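Local coordinates for putative periplasmic or exported protein (Salmonella enterica subsp. enterica serovar Typhimurium, PDB 4GQZ) that probably binds copper in the bacterial periplasm and contributes to copper resistance, forming a V-shaped dimer, at residues 24-28 / 80-84; 42-47 / 57-61; 60-64 / 124-128; 63-67 / 151-155; 91-97 / 110-116. All coordinates share one frame; numbering follows the deposited sequence.

Contact 1. Residues 24-28 / 80-84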
# COMPACT_ATOMS: atom_id res chain seq x y z
N VAL B 24 -9.07 -3.67 -0.81
CA VAL B 24 -9.58 -3.39 -2.15
C VAL B 24 -10.00 -4.67 -2.86
O VAL B 24 -11.14 -4.77 -3.36
CB VAL B 24 -8.55 -2.59 -2.97
CG1 VAL B 24 -8.98 -2.48 -4.43
CG2 VAL B 24 -8.37 -1.21 -2.35
N ASP B 25 -9.10 -5.67 -2.88
CA ASP B 25 -9.43 -6.98 -3.47
C ASP B 25 -10.69 -7.59 -2.84
O ASP B 25 -11.54 -8.13 -3.54
CB ASP B 25 -8.28 -7.97 -3.29
CG ASP B 25 -7.05 -7.61 -4.10
OD1 ASP B 25 -7.16 -6.73 -4.97
OD2 ASP B 25 -5.98 -8.22 -3.85
N THR B 26 -10.79 -7.52 -1.52
CA THR B 26 -11.92 -8.15 -0.83
C THR B 26 -13.23 -7.50 -1.26
O THR B 26 -14.23 -8.18 -1.56
CB THR B 26 -11.79 -8.04 0.71
OG1 THR B 26 -10.56 -8.65 1.14
CG2 THR B 26 -12.97 -8.70 1.40
N ILE B 27 -13.22 -6.17 -1.31
CA ILE B 27 -14.44 -5.44 -1.64
C ILE B 27 -14.83 -5.63 -3.10
O ILE B 27 -15.99 -5.95 -3.41
CB ILE B 27 -14.30 -3.95 -1.32
CG1 ILE B 27 -14.08 -3.73 0.18
CG2 ILE B 27 -15.56 -3.19 -1.71
CD1 ILE B 27 -13.99 -2.26 0.57
N ASP B 28 -13.88 -5.45 -4.00
CA ASP B 28 -14.16 -5.59 -5.43
C ASP B 28 -14.64 -6.99 -5.76
O ASP B 28 -15.49 -7.18 -6.64
CB ASP B 28 -12.91 -5.26 -6.24
CG ASP B 28 -13.23 -4.67 -7.63
OD1 ASP B 28 -14.42 -4.43 -7.96
OD2 ASP B 28 -12.27 -4.42 -8.38
N ASN B 80 -13.71 6.98 -11.84
CA ASN B 80 -13.23 6.25 -10.68
C ASN B 80 -14.15 5.07 -10.38
O ASN B 80 -15.37 5.22 -10.30
CB ASN B 80 -13.09 7.18 -9.47
CG ASN B 80 -11.85 8.05 -9.56
OD1 ASN B 80 -10.83 7.63 -10.13
ND2 ASN B 80 -11.92 9.26 -9.03
N HIS B 81 -13.56 3.89 -10.24
CA HIS B 81 -14.34 2.66 -10.07
C HIS B 81 -15.13 2.62 -8.77
O HIS B 81 -14.59 2.88 -7.70
CB HIS B 81 -13.42 1.44 -10.14
CG HIS B 81 -14.14 0.13 -9.97
ND1 HIS B 81 -15.28 -0.19 -10.67
CD2 HIS B 81 -13.86 -0.94 -9.19
CE1 HIS B 81 -15.68 -1.40 -10.32
NE2 HIS B 81 -14.83 -1.88 -9.43
N SER B 82 -16.41 2.28 -8.86
CA SER B 82 -17.22 2.04 -7.68
C SER B 82 -17.16 0.57 -7.32
O SER B 82 -17.71 -0.27 -8.03
CB SER B 82 -18.67 2.45 -7.93
OG SER B 82 -19.47 2.11 -6.82
N LEU B 83 -16.51 0.24 -6.20
CA LEU B 83 -16.34 -1.15 -5.79
C LEU B 83 -17.64 -1.71 -5.22
O LEU B 83 -17.81 -2.92 -5.09
CB LEU B 83 -15.23 -1.25 -4.75
CG LEU B 83 -13.86 -0.71 -5.15
CD1 LEU B 83 -13.12 -0.24 -3.93
CD2 LEU B 83 -13.05 -1.77 -5.84
N SER B 84 -18.57 -0.81 -4.90
CA SER B 84 -19.76 -1.19 -4.15
C SER B 84 -21.06 -1.04 -4.94
O SER B 84 -22.08 -1.61 -4.54
CB SER B 84 -19.87 -0.32 -2.92
OG SER B 84 -19.97 1.03 -3.32
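A buried His-carboxylate pair joins the C-terminal end of helix 20-28 to the edge strand 81-82 of the antiparallel sheet on which the helix lies, with His81 facing Asp28 and with Leu83 packed against Ile27 and Asp28 of its last turn. His81 NE2 donates to Asp28 OD1 at 3.0 Å, with an N-H...O angle of 162°. The bond is not flat at both ends: the oxygen sits in the plane of the imidazole ring, whereas the nitrogen stands above the carboxylate plane, the two planes being 53° apart. Asp28 reaches the ring because its CG lies opposite the backbone N (chi1 -150°), which carries the carboxylate across to the strand. Further bonds hold it there. OD1 also accepts from Asn117 ND2, and OD2 is bonded by Tyr65 OH and Ser67 OG, so the two oxygens together have four hydrogen-bonding partners and the carboxylate can hardly turn. Leu83 supplies the apolar part of the contact. Its CB meets the Ile27 CG2 branch at 3.6 Å, where the two side chains cross at about a right angle. Beside this, Leu83 CD2 presses on the root of the carboxylate, 3.4 Å from Asp28 CG and 3.5 Å from Asp28 CB.

Contact 2. Residues 42-47 / 57-61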
# COMPACT_ATOMS: atom_id res chain seq x y z
N ILE B 42 -12.66 3.94 -5.64
CA ILE B 42 -11.21 3.99 -5.60
C ILE B 42 -10.65 4.96 -6.64
O ILE B 42 -11.13 5.00 -7.77
CB ILE B 42 -10.59 2.57 -5.74
CG1 ILE B 42 -9.07 2.60 -5.58
CG2 ILE B 42 -11.03 1.89 -7.03
CD1 ILE B 42 -8.45 1.22 -5.41
N THR B 43 -9.68 5.76 -6.23
CA THR B 43 -9.02 6.70 -7.12
C THR B 43 -7.59 6.26 -7.28
O THR B 43 -7.19 5.23 -6.75
CB THR B 43 -9.01 8.13 -6.55
OG1 THR B 43 -7.99 8.26 -5.55
CG2 THR B 43 -10.36 8.46 -5.93
N SER B 44 -6.79 7.04 -8.00
CA SER B 44 -5.40 6.68 -8.21
C SER B 44 -4.64 6.60 -6.88
O SER B 44 -3.63 5.89 -6.77
CB SER B 44 -4.74 7.72 -9.10
OG SER B 44 -4.93 9.02 -8.58
N THR B 45 -5.11 7.33 -5.87
CA THR B 45 -4.33 7.41 -4.64
C THR B 45 -5.09 7.05 -3.38
O THR B 45 -4.45 6.86 -2.35
CB THR B 45 -3.66 8.80 -4.45
OG1 THR B 45 -4.65 9.83 -4.53
CG2 THR B 45 -2.59 9.04 -5.52
N GLU B 46 -6.41 6.95 -3.45
CA GLU B 46 -7.22 6.69 -2.25
C GLU B 46 -8.32 5.65 -2.44
O GLU B 46 -8.94 5.55 -3.50
CB GLU B 46 -7.93 7.97 -1.79
CG GLU B 46 -7.08 9.22 -1.70
CD GLU B 46 -7.91 10.45 -1.38
OE1 GLU B 46 -9.16 10.32 -1.32
OE2 GLU B 46 -7.32 11.53 -1.18
N LEU B 47 -8.60 4.90 -1.37
CA LEU B 47 -9.83 4.14 -1.29
C LEU B 47 -10.78 4.97 -0.42
O LEU B 47 -10.42 5.34 0.70
CB LEU B 47 -9.54 2.81 -0.60
CG LEU B 47 -10.43 1.58 -0.72
CD1 LEU B 47 -10.61 0.94 0.65
CD2 LEU B 47 -11.76 1.83 -1.44
N THR B 57 -10.99 7.92 4.20
CA THR B 57 -10.05 7.77 3.09
C THR B 57 -8.80 7.01 3.49
O THR B 57 -8.08 7.41 4.40
CB THR B 57 -9.62 9.12 2.50
OG1 THR B 57 -9.05 9.94 3.52
CG2 THR B 57 -10.81 9.84 1.88
N LEU B 58 -8.54 5.91 2.79
CA LEU B 58 -7.37 5.10 3.06
C LEU B 58 -6.41 5.24 1.88
O LEU B 58 -6.78 4.94 0.74
CB LEU B 58 -7.75 3.63 3.23
CG LEU B 58 -8.83 3.27 4.25
CD1 LEU B 58 -9.03 1.76 4.32
CD2 LEU B 58 -8.52 3.84 5.63
N PRO B 59 -5.19 5.72 2.14
CA PRO B 59 -4.21 5.86 1.06
C PRO B 59 -3.85 4.50 0.47
O PRO B 59 -3.75 3.51 1.21
CB PRO B 59 -2.98 6.44 1.78
CG PRO B 59 -3.55 7.11 3.02
CD PRO B 59 -4.70 6.23 3.43
N LEU B 60 -3.68 4.47 -0.85
CA LEU B 60 -3.16 3.28 -1.52
C LEU B 60 -1.65 3.16 -1.33
O LEU B 60 -1.00 4.04 -0.75
CB LEU B 60 -3.52 3.29 -3.01
CG LEU B 60 -4.85 2.68 -3.46
CD1 LEU B 60 -5.94 2.73 -2.39
CD2 LEU B 60 -5.36 3.29 -4.77
N GLY B 61 -1.09 2.06 -1.83
CA GLY B 61 0.33 1.81 -1.72
C GLY B 61 1.06 2.08 -3.02
O GLY B 61 0.65 2.94 -3.80
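Strands 46-50 and 55-59 run antiparallel as a beta hairpin, with Leu47 and Leu58 forming a hydrogen-bonded pair and Glu46 and Pro59 the adjoining non-hydrogen-bonded pair. Leu47 N donates to Leu58 O at 2.8 Å, and Leu58 N returns a bond to Leu47 O. One step further along, where the partner strand has already given way to a turn, Leu60 N reaches Thr45 O at 2.9 Å; the bond is straight at the hydrogen, but the donor stands well above the carbonyl plane. On the facing segment, the turn before strand 46-50 is held by Thr43, whose OG1 accepts from both Thr45 N and Glu46 N (an ST turn and ST motif). Leu47 and Leu58 point the same way and lie side by side, their CD1 methyls 4.1 Å apart, on the face that packs against Ile23 of helix 20-28. On the other face Glu46 and Thr57 also run alongside each other, and Glu46 OE1 comes to 3.6 Å from Thr57 CG2. This edge of the hairpin borders the second subunit: Thr57 N is bonded to Glu6 of the neighbouring subunit, and Gly17 of that chain packs on Glu46. Leu60 fills the bend of segment 42-47 with both of its branches. Its CD1 lies against the Glu46-Leu47 peptide, 3.6 Å from Leu47 N and 4.0 Å from Leu47 CB. The CD2 methyl turns to the other end, 3.8 Å from Ile42 CD1 and 3.3 Å from Thr43 O.

Contact 3. Residues 60-64 / 124-128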
# COMPACT_ATOMS: atom_id res chain seq x y z
N LEU B 60 -3.68 4.47 -0.85
CA LEU B 60 -3.16 3.28 -1.52
C LEU B 60 -1.65 3.16 -1.33
O LEU B 60 -1.00 4.04 -0.75
CB LEU B 60 -3.52 3.29 -3.01
CG LEU B 60 -4.85 2.68 -3.46
CD1 LEU B 60 -5.94 2.73 -2.39
CD2 LEU B 60 -5.36 3.29 -4.77
N GLY B 61 -1.09 2.06 -1.83
CA GLY B 61 0.33 1.81 -1.72
C GLY B 61 1.06 2.08 -3.02
O GLY B 61 0.65 2.94 -3.80
N ASP B 62 2.15 1.34 -3.24
CA ASP B 62 3.06 1.57 -4.38
C ASP B 62 2.42 1.26 -5.73
O ASP B 62 2.90 1.70 -6.78
CB ASP B 62 4.29 0.67 -4.25
CG ASP B 62 5.27 1.14 -3.19
OD1 ASP B 62 5.20 2.31 -2.76
OD2 ASP B 62 6.14 0.31 -2.82
N LYS B 63 1.35 0.47 -5.71
CA LYS B 63 0.72 0.02 -6.94
C LYS B 63 -0.58 0.75 -7.24
O LYS B 63 -1.37 1.04 -6.34
CB LYS B 63 0.44 -1.48 -6.86
CG LYS B 63 1.68 -2.33 -6.69
CD LYS B 63 2.50 -2.30 -7.97
CE LYS B 63 3.70 -3.25 -7.88
NZ LYS B 63 4.47 -3.02 -6.62
N PHE B 64 -0.81 1.00 -8.53
CA PHE B 64 -2.05 1.59 -9.02
C PHE B 64 -3.06 0.46 -9.27
O PHE B 64 -2.72 -0.59 -9.84
CB PHE B 64 -1.72 2.32 -10.32
CG PHE B 64 -2.87 3.07 -10.93
CD1 PHE B 64 -3.85 2.41 -11.66
CD2 PHE B 64 -2.93 4.45 -10.84
CE1 PHE B 64 -4.88 3.10 -12.25
CE2 PHE B 64 -3.95 5.15 -11.44
CZ PHE B 64 -4.93 4.48 -12.14
N LEU B 124 -0.81 -2.37 -10.77
CA LEU B 124 0.14 -1.98 -11.81
C LEU B 124 1.16 -0.98 -11.25
O LEU B 124 0.85 -0.21 -10.34
CB LEU B 124 -0.62 -1.36 -12.98
CG LEU B 124 -1.62 -2.25 -13.74
CD1 LEU B 124 -2.34 -1.46 -14.80
CD2 LEU B 124 -0.91 -3.42 -14.39
N PRO B 125 2.39 -0.99 -11.81
CA PRO B 125 3.38 0.04 -11.44
C PRO B 125 2.81 1.42 -11.73
O PRO B 125 2.05 1.57 -12.69
CB PRO B 125 4.55 -0.23 -12.38
CG PRO B 125 4.33 -1.61 -12.94
CD PRO B 125 2.85 -1.86 -12.90
N ARG B 126 3.13 2.40 -10.90
CA ARG B 126 2.64 3.76 -11.10
C ARG B 126 3.43 4.49 -12.18
O ARG B 126 4.57 4.13 -12.47
CB ARG B 126 2.71 4.54 -9.77
CG ARG B 126 1.72 4.03 -8.74
CD ARG B 126 1.79 4.82 -7.43
NE ARG B 126 0.74 4.39 -6.51
CZ ARG B 126 -0.54 4.73 -6.60
NH1 ARG B 126 -0.97 5.50 -7.59
NH2 ARG B 126 -1.41 4.30 -5.70
N ASN B 127 2.81 5.51 -12.77
CA ASN B 127 3.46 6.34 -13.77
C ASN B 127 3.96 5.59 -15.00
O ASN B 127 4.98 5.94 -15.57
CB ASN B 127 4.59 7.16 -13.14
CG ASN B 127 4.08 8.13 -12.10
OD1 ASN B 127 3.17 8.91 -12.36
ND2 ASN B 127 4.64 8.06 -10.90
N MSE B 128 3.22 4.56 -15.40
CA MSE B 128 3.51 3.93 -16.69
C MSE B 128 2.42 4.30 -17.68
O MSE B 128 1.35 4.79 -17.29
CB MSE B 128 3.62 2.40 -16.56
CG MSE B 128 2.38 1.72 -16.00
SE MSE B 128 2.02 -0.09 -16.73
CE MSE B 128 1.37 0.44 -18.49
O HOH W 1 4.93 1.73 -8.61
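Gly61 O is gripped side-on by the guanidinium of Arg126, whose NE and NH2 both donate to it at 3.1 Å. The carbonyl oxygen lies in the guanidinium plane, and the two N-H bonds converge on it, both somewhat bent. An extended chain from CG to NE, with CG opposite the carbonyl carbon (chi1 -69°), carries the group back over the turn that leads into strand 63-68. On the way Arg126 CG passes 3.3 Å from Asp62 O, an oxygen that also accepts a hydrogen bond from a water. The same water accepts from Arg126 N and so bridges the two segments beside the side chain. One face of the guanidinium is covered by the backbone at Phe64 N, while Leu60 CB approaches its edge in plane, 3.6 Å from Arg126 NH2. The Phe64 ring crosses the arginine at about a right angle, with the two planes 73° apart. Beyond this, the strands pair antiparallel: Phe64 N donates to Leu124 O at 2.7 Å and Leu124 N returns a bond to Phe64 O at 2.8 Å. Against the same carbonyl, Lys63 CD lies 3.6 Å from Leu124 O. The other end of the guanidinium is held by Ser44 O, which accepts from NH1. Arg126 thus gathers carbonyl oxygens of two separate turns round one positive charge, tying the turn after strand 55-59 and the loop at Ser44 to the end of strand 120-125, close to Thr19 of the second subunit.

Contact 4. Residues 63-67 / 151-155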
# COMPACT_ATOMS: atom_id res chain seq x y z
N LYS B 63 1.35 0.47 -5.71
CA LYS B 63 0.72 0.02 -6.94
C LYS B 63 -0.58 0.75 -7.24
O LYS B 63 -1.37 1.04 -6.34
CB LYS B 63 0.44 -1.48 -6.86
CG LYS B 63 1.68 -2.33 -6.69
CD LYS B 63 2.50 -2.30 -7.97
CE LYS B 63 3.70 -3.25 -7.88
NZ LYS B 63 4.47 -3.02 -6.62
N PHE B 64 -0.81 1.00 -8.53
CA PHE B 64 -2.05 1.59 -9.02
C PHE B 64 -3.06 0.46 -9.27
O PHE B 64 -2.72 -0.59 -9.84
CB PHE B 64 -1.72 2.32 -10.32
CG PHE B 64 -2.87 3.07 -10.93
CD1 PHE B 64 -3.85 2.41 -11.66
CD2 PHE B 64 -2.93 4.45 -10.84
CE1 PHE B 64 -4.88 3.10 -12.25
CE2 PHE B 64 -3.95 5.15 -11.44
CZ PHE B 64 -4.93 4.48 -12.14
N TYR B 65 -4.30 0.66 -8.84
CA TYR B 65 -5.36 -0.30 -9.10
C TYR B 65 -6.21 0.12 -10.28
O TYR B 65 -6.89 1.15 -10.24
CB TYR B 65 -6.26 -0.44 -7.89
CG TYR B 65 -7.24 -1.61 -7.93
CD1 TYR B 65 -6.80 -2.91 -7.80
CD2 TYR B 65 -8.62 -1.39 -8.03
CE1 TYR B 65 -7.68 -3.98 -7.79
CE2 TYR B 65 -9.52 -2.46 -8.02
CZ TYR B 65 -9.03 -3.75 -7.89
OH TYR B 65 -9.88 -4.83 -7.88
N LEU B 66 -6.19 -0.70 -11.32
CA LEU B 66 -7.09 -0.53 -12.44
C LEU B 66 -8.14 -1.64 -12.45
O LEU B 66 -7.81 -2.83 -12.46
CB LEU B 66 -6.28 -0.55 -13.73
CG LEU B 66 -7.08 -0.44 -15.02
CD1 LEU B 66 -7.81 0.91 -15.09
CD2 LEU B 66 -6.15 -0.66 -16.21
N SER B 67 -9.42 -1.26 -12.45
CA SER B 67 -10.48 -2.27 -12.53
C SER B 67 -11.23 -2.10 -13.85
O SER B 67 -11.69 -1.01 -14.18
CB SER B 67 -11.42 -2.19 -11.31
OG SER B 67 -12.27 -3.33 -11.21
N SER B 151 -4.86 9.50 -13.69
CA SER B 151 -5.45 8.45 -14.51
C SER B 151 -6.65 7.79 -13.83
O SER B 151 -6.67 7.63 -12.61
CB SER B 151 -4.41 7.39 -14.85
OG SER B 151 -3.30 7.94 -15.54
N GLN B 152 -7.63 7.39 -14.64
CA GLN B 152 -8.85 6.75 -14.13
C GLN B 152 -8.56 5.36 -13.61
O GLN B 152 -7.63 4.71 -14.05
CB GLN B 152 -9.91 6.67 -15.23
CG GLN B 152 -9.58 5.65 -16.31
CD GLN B 152 -10.34 5.87 -17.60
OE1 GLN B 152 -9.75 6.21 -18.63
NE2 GLN B 152 -11.65 5.67 -17.56
N THR B 153 -9.38 4.90 -12.65
CA THR B 153 -9.21 3.57 -12.09
C THR B 153 -10.25 2.62 -12.68
O THR B 153 -10.26 1.42 -12.36
CB THR B 153 -9.32 3.62 -10.56
OG1 THR B 153 -10.62 4.11 -10.17
CG2 THR B 153 -8.24 4.53 -10.01
N CYS B 154 -11.10 3.15 -13.54
CA CYS B 154 -12.16 2.35 -14.12
C CYS B 154 -12.07 2.40 -15.64
O CYS B 154 -12.03 3.48 -16.24
CB CYS B 154 -13.52 2.87 -13.65
SG CYS B 154 -14.87 1.75 -14.01
N LEU B 155 -12.04 1.23 -16.27
CA LEU B 155 -11.97 1.12 -17.73
C LEU B 155 -13.14 0.26 -18.21
O LEU B 155 -13.17 -0.95 -17.96
CB LEU B 155 -10.63 0.51 -18.15
CG LEU B 155 -10.47 0.20 -19.64
CD1 LEU B 155 -10.70 1.45 -20.48
CD2 LEU B 155 -9.11 -0.39 -19.93
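The Phe64 ring turns its edge to the loop before strand 154-155, where the carbonyl oxygens of Ser151 and Gln152 both lie near the ring plane. Its CZ is the atom that meets them, 3.3 Å from Gln152 O and 3.6 Å from Ser151 O, while Ser151 CB stands 4.0 Å from Phe64 CZ. The Thr153 CG2 methyl approaches the ring obliquely. Thr153 CB rests 3.5 Å from Tyr65 O. A chi1 of 60° sends CG2 to the ring side and sets OG1 between the backbone N and the carbonyl carbon, where it bonds Ile42 O and His81 N of the adjoining sheet. Further along, the strands pair in parallel through Ser67: its N donates to Thr153 O at 2.8 Å, and its O accepts from Leu155 N at 3.1 Å. Leu66 reaches across on the other face, its CD1 3.7 Å from Thr153 O and close to Leu155 CB. Cys154 is joined to Cys78 by a disulfide. The aromatic C-H edge, with its slight positive polarity, suits the two carbonyl oxygens, and the covalent link together with the Ser67 backbone bonds fixes this short parallel strand at the margin of its three-stranded mixed sheet.

Contact 5. Residues 91-97 / 110-116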
# COMPACT_ATOMS: atom_id res chain seq x y z
N PRO B 91 -20.19 -11.03 -15.58
CA PRO B 91 -19.70 -11.62 -14.33
C PRO B 91 -19.23 -13.05 -14.50
O PRO B 91 -19.69 -13.75 -15.41
CB PRO B 91 -20.94 -11.62 -13.43
CG PRO B 91 -22.10 -11.60 -14.40
CD PRO B 91 -21.62 -10.71 -15.51
N ASN B 92 -18.32 -13.48 -13.63
CA ASN B 92 -17.85 -14.86 -13.57
C ASN B 92 -17.51 -15.49 -14.91
O ASN B 92 -17.93 -16.61 -15.21
CB ASN B 92 -18.85 -15.73 -12.80
CG ASN B 92 -19.04 -15.26 -11.37
OD1 ASN B 92 -18.06 -15.06 -10.65
ND2 ASN B 92 -20.29 -15.07 -10.96
N LYS B 93 -16.75 -14.77 -15.72
CA LYS B 93 -16.34 -15.27 -17.02
C LYS B 93 -14.82 -15.37 -17.04
O LYS B 93 -14.16 -14.59 -16.39
CB LYS B 93 -16.82 -14.34 -18.15
CG LYS B 93 -18.35 -14.37 -18.40
CD LYS B 93 -18.80 -15.74 -18.87
CE LYS B 93 -20.28 -15.79 -19.24
NZ LYS B 93 -20.57 -15.01 -20.47
N PRO B 94 -14.27 -16.35 -17.76
CA PRO B 94 -12.82 -16.46 -17.84
C PRO B 94 -12.28 -15.55 -18.93
O PRO B 94 -12.80 -15.56 -20.04
CB PRO B 94 -12.60 -17.93 -18.23
CG PRO B 94 -13.82 -18.29 -19.02
CD PRO B 94 -14.95 -17.49 -18.41
N PHE B 95 -11.25 -14.77 -18.62
CA PHE B 95 -10.64 -13.91 -19.63
C PHE B 95 -9.14 -14.16 -19.71
O PHE B 95 -8.54 -14.65 -18.76
CB PHE B 95 -10.89 -12.44 -19.29
CG PHE B 95 -12.34 -12.03 -19.37
CD1 PHE B 95 -12.88 -11.62 -20.58
CD2 PHE B 95 -13.15 -12.05 -18.24
CE1 PHE B 95 -14.22 -11.24 -20.65
CE2 PHE B 95 -14.47 -11.67 -18.30
CZ PHE B 95 -15.02 -11.27 -19.51
N THR B 96 -8.55 -13.85 -20.86
CA THR B 96 -7.10 -13.76 -20.94
C THR B 96 -6.71 -12.28 -20.91
O THR B 96 -7.23 -11.47 -21.69
CB THR B 96 -6.55 -14.44 -22.20
OG1 THR B 96 -6.86 -15.84 -22.15
CG2 THR B 96 -5.04 -14.29 -22.28
N VAL B 97 -5.80 -11.92 -20.01
CA VAL B 97 -5.50 -10.51 -19.76
C VAL B 97 -4.01 -10.24 -20.00
O VAL B 97 -3.16 -10.93 -19.43
CB VAL B 97 -5.86 -10.13 -18.31
CG1 VAL B 97 -5.46 -8.68 -17.99
CG2 VAL B 97 -7.37 -10.36 -18.05
N LYS B 110 -1.99 -13.32 -18.07
CA LYS B 110 -2.58 -14.52 -17.49
C LYS B 110 -4.08 -14.65 -17.67
O LYS B 110 -4.76 -13.70 -18.03
CB LYS B 110 -2.24 -14.64 -16.00
CG LYS B 110 -2.73 -13.51 -15.12
CD LYS B 110 -2.28 -13.77 -13.69
CE LYS B 110 -2.86 -12.77 -12.71
NZ LYS B 110 -2.24 -11.42 -12.82
N GLU B 111 -4.57 -15.86 -17.41
CA GLU B 111 -6.00 -16.13 -17.36
C GLU B 111 -6.57 -15.56 -16.07
O GLU B 111 -6.10 -15.90 -14.98
CB GLU B 111 -6.27 -17.64 -17.41
CG GLU B 111 -5.37 -18.42 -18.37
CD GLU B 111 -5.44 -17.89 -19.80
OE1 GLU B 111 -6.50 -17.34 -20.18
OE2 GLU B 111 -4.42 -18.02 -20.53
N MSE B 112 -7.57 -14.69 -16.18
CA MSE B 112 -8.22 -14.14 -15.00
C MSE B 112 -9.73 -14.29 -15.11
O MSE B 112 -10.30 -14.21 -16.20
CB MSE B 112 -7.84 -12.66 -14.83
CG MSE B 112 -6.34 -12.41 -14.85
SE MSE B 112 -5.93 -10.53 -14.49
CE MSE B 112 -6.29 -10.52 -12.57
N GLN B 113 -10.38 -14.52 -13.98
CA GLN B 113 -11.82 -14.68 -13.91
C GLN B 113 -12.46 -13.37 -13.46
O GLN B 113 -12.06 -12.82 -12.43
CB GLN B 113 -12.15 -15.75 -12.88
CG GLN B 113 -13.58 -16.23 -12.88
CD GLN B 113 -13.80 -17.36 -13.87
OE1 GLN B 113 -12.98 -17.59 -14.76
NE2 GLN B 113 -14.90 -18.07 -13.70
N SER B 114 -13.42 -12.84 -14.21
CA SER B 114 -14.14 -11.64 -13.77
C SER B 114 -14.91 -11.96 -12.50
O SER B 114 -15.27 -13.11 -12.26
CB SER B 114 -15.10 -11.13 -14.85
OG SER B 114 -16.07 -12.12 -15.18
N TYR B 115 -15.16 -10.94 -11.68
CA TYR B 115 -15.84 -11.16 -10.40
C TYR B 115 -17.36 -11.10 -10.58
O TYR B 115 -17.85 -10.93 -11.71
CB TYR B 115 -15.41 -10.11 -9.36
CG TYR B 115 -13.93 -9.79 -9.41
CD1 TYR B 115 -12.99 -10.79 -9.62
CD2 TYR B 115 -13.49 -8.48 -9.28
CE1 TYR B 115 -11.64 -10.50 -9.69
CE2 TYR B 115 -12.13 -8.18 -9.35
CZ TYR B 115 -11.22 -9.20 -9.55
OH TYR B 115 -9.86 -8.93 -9.62
N ARG B 116 -18.07 -11.24 -9.47
CA ARG B 116 -19.53 -11.20 -9.44
C ARG B 116 -20.03 -9.87 -10.02
O ARG B 116 -21.10 -9.81 -10.63
CB ARG B 116 -20.01 -11.38 -7.99
CG ARG B 116 -21.51 -11.15 -7.76
CD ARG B 116 -22.34 -12.08 -8.62
NE ARG B 116 -23.55 -11.39 -9.10
CZ ARG B 116 -24.66 -11.28 -8.38
NH1 ARG B 116 -24.71 -11.80 -7.16
NH2 ARG B 116 -25.72 -10.63 -8.89
O HOH W 2 -15.57 -15.06 -10.16
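Side chains of segments 91-97 and 110-116 meet on two faces of an antiparallel strand pair. On one, Thr96 and Glu111 lie side by side and point the same way, and Thr96 OG1 donates to the syn lone pair of Glu111 OE1 at 2.5 Å. The bend at chi2 of Glu111 (-56°) folds the carboxylate back over the threonine. Gln113 and Pro94 likewise run alongside each other, with Gln113 OE1 3.3 Å from Pro94 CA. The opposite face is mainly apolar in its middle, at Phe95, Val97 and Met112: the side chain of Met112, a selenomethionine, crosses Val97 obliquely, its SE 3.8 Å from Val97 CB, and the Phe95 ring directs an edge at Ser114, its CE2 3.5 Å from Ser114 OG. This face is covered by Ile120 of strand 120-125. Ser114 OG in turn accepts from Lys93 N at 2.8 Å and bonds Met90 O, which holds the chain where the regular pairing ends. Between the strands Phe95 N donates to Met112 O at 2.7 Å, with a return bond from Met112 N to Phe95 O. A water joins Asn92 OD1 to Ser114 O. A polar, solvent-facing side backed by a largely apolar one against a second sheet is typical of beta-sandwich packing, consistent with the family's E-set clan.

In the fold
Contacts 3 and 4 both use strand 63-68, which lies between strands 120-125 and 154-155; their centres are 9 Å apart. Contact 2 runs into contact 3 through Leu60 and Gly61, and both border the second subunit, so this side of the subunit faces the dimer partner. Contacts 1 and 2 reach the same four-stranded sheet, and His81 O is 3.0 Å from Ile42 N. Contact 1 meets contact 4 where Asp28 OD2 lies 2.5 Å from Tyr65 OH, a probable hydrogen bond that ties helix 20-28 to the mixed sheet. Contact 5 lies across the chain's centre from contact 2, their centres about 24 Å apart, and Tyr115 brings it against Asp28 of contact 1 and Tyr65 of contact 4.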